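Local coordinates for ribosomal protein L11 methyltransferase (Lactobacillus delbrueckii subsp. bulgaricus ATCC BAA-365, PDB 3GRZ) that probably methylates ribosomal protein L11 on lysine, using S-adenosyl-L-methionine as methyl donor, the chain here being the C-terminal, cofactor-binding part of the enzyme, at residues 67-72 with 88-93. Sequence-based numbering, arbitrary orientation.
Sequences VGTGSG and ATDISD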
loop_
_atom_site.group_PDB
_atom_site.type_symbol
_atom_site.label_atom_id
_atom_site.label_comp_id
_atom_site.label_asym_id
_atom_site.label_seq_id
_atom_site.Cartn_x
_atom_site.Cartn_y
_atom_site.Cartn_z
ATOM N N VAL B 67 -16.643 -7.798 5.245
ATOM C CA VAL B 67 -18.019 -7.415 5.540
ATOM C C VAL B 67 -18.553 -6.548 4.412
ATOM O O VAL B 67 -17.898 -5.588 4.021
ATOM C CB VAL B 67 -18.099 -6.652 6.894
ATOM C CG1 VAL B 67 -19.526 -6.226 7.204
ATOM C CG2 VAL B 67 -17.562 -7.517 8.024
ATOM N N GLY B 68 -19.738 -6.880 3.892
ATOM C CA GLY B 68 -20.301 -6.157 2.743
ATOM C C GLY B 68 -19.556 -6.504 1.470
ATOM O O GLY B 68 -19.222 -5.628 0.675
ATOM N N THR B 69 -19.304 -7.795 1.280
ATOM C CA THR B 69 -18.349 -8.280 0.278
ATOM C C THR B 69 -18.651 -7.882 -1.185
ATOM O O THR B 69 -17.727 -7.787 -2.007
ATOM C CB THR B 69 -18.127 -9.820 0.433
ATOM O OG1 THR B 69 -16.939 -10.220 -0.254
ATOM C CG2 THR B 69 -19.309 -10.619 -0.122
ATOM N N GLY B 70 -19.931 -7.629 -1.490
ATOM C CA GLY B 70 -20.363 -7.229 -2.839
ATOM C C GLY B 70 -20.003 -8.279 -3.863
ATOM O O GLY B 70 -20.542 -9.386 -3.853
ATOM N N SER B 71 -19.025 -7.947 -4.699
ATOM C CA SER B 71 -18.534 -8.832 -5.750
ATOM C C SER B 71 -17.606 -9.931 -5.212
ATOM O O SER B 71 -17.303 -10.900 -5.922
ATOM C CB SER B 71 -17.758 -8.011 -6.771
ATOM O OG SER B 71 -16.542 -7.572 -6.195
ATOM N N GLY B 72 -17.127 -9.748 -3.981
ATOM C CA GLY B 72 -16.172 -10.673 -3.353
ATOM C C GLY B 72 -14.715 -10.318 -3.585
ATOM O O GLY B 72 -13.832 -11.050 -3.157
ATOM N N ALA B 88 -16.786 -14.194 3.974
ATOM C CA ALA B 88 -17.315 -13.037 3.267
ATOM C C ALA B 88 -18.812 -12.925 3.562
ATOM O O ALA B 88 -19.555 -13.915 3.419
ATOM C CB ALA B 88 -17.049 -13.180 1.770
ATOM N N THR B 89 -19.252 -11.740 4.000
ATOM C CA THR B 89 -20.665 -11.515 4.331
ATOM C C THR B 89 -21.314 -10.420 3.483
ATOM O O THR B 89 -20.641 -9.471 3.060
ATOM C CB THR B 89 -20.901 -11.175 5.836
ATOM O OG1 THR B 89 -20.547 -9.815 6.091
ATOM C CG2 THR B 89 -20.106 -12.096 6.753
ATOM N N ASP B 90 -22.615 -10.564 3.228
ATOM C CA ASP B 90 -23.429 -9.489 2.632
ATOM C C ASP B 90 -24.903 -9.807 2.811
ATOM O O ASP B 90 -25.253 -10.930 3.168
ATOM C CB ASP B 90 -23.093 -9.277 1.148
ATOM C CG ASP B 90 -23.177 -7.792 0.716
ATOM O OD1 ASP B 90 -24.067 -7.052 1.184
ATOM O OD2 ASP B 90 -22.347 -7.358 -0.101
ATOM N N ILE B 91 -25.759 -8.821 2.559
ATOM C CA ILE B 91 -27.203 -8.946 2.789
ATOM C C ILE B 91 -27.986 -9.556 1.624
ATOM O O ILE B 91 -29.107 -10.015 1.814
ATOM C CB ILE B 91 -27.858 -7.580 3.123
ATOM C CG1 ILE B 91 -27.472 -6.518 2.084
ATOM C CG2 ILE B 91 -27.493 -7.145 4.506
ATOM C CD1 ILE B 91 -28.402 -5.309 2.044
ATOM N N SER B 92 -27.409 -9.557 0.425
ATOM C CA SER B 92 -28.164 -9.950 -0.762
ATOM C C SER B 92 -27.783 -11.316 -1.315
ATOM O O SER B 92 -26.618 -11.730 -1.242
ATOM C CB SER B 92 -28.031 -8.887 -1.861
ATOM O OG SER B 92 -26.749 -8.929 -2.458
ATOM N N ASP B 93 -28.775 -11.988 -1.895
ATOM C CA ASP B 93 -28.578 -13.209 -2.673
ATOM C C ASP B 93 -27.581 -12.995 -3.800
ATOM O O ASP B 93 -26.771 -13.869 -4.094
ATOM C CB ASP B 93 -29.912 -13.681 -3.284
ATOM C CG ASP B 93 -30.834 -14.345 -2.270
ATOM O OD1 ASP B 93 -32.073 -14.296 -2.460
ATOM O OD2 ASP B 93 -30.326 -14.925 -1.288
#
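Val67 and Thr89 pair as parallel strand neighbours, their CA atoms 5.0 Å apart, and just beyond them the glycine-rich loop turns off strand 63-67 across the end of strand 85-90. One carbonyl receives the turning chain: Thr69 N reaches Thr89 O at 2.8 Å in a nearly straight bond (171°), while Gly68 N adds a weak, bent one to the same oxygen. Thr69 lays its side chain over Ala88; chi1 of -163° sets OG1 anti to the backbone N, 3.6 Å from Ala88 CB, where it is also hydrogen-bonded to Asp66 OD2. On the sheet face shared by Val67 and Thr89, the two side chains lie side by side, Thr89 OG1 resting 3.5 Å from Val67 CA. Asp90 reaches back to the loop, its OD2 lying 3.3 Å from Gly68 C, taking the N-H of Gly70 at 2.8 Å and also hydrogen-bonded to Ser95 OG. OD1 accepts Ile91 N through its anti lone pair and a hydrogen bond from a glycerol, probably from the crystallisation liquor. An alanine in place of Asp90 would probably leave Gly70 N without its acceptor and the loop less firmly tied to the strand. Gly68 and Asp90, both predicted to bind S-adenosyl-L-methionine, thus meet as in Rossmann-like methyltransferases, where an acidic residue ending the strand after the glycine-rich loop and its helix, here 85-90, commonly binds the ribose hydroxyls; the glycerol is consistent with that role.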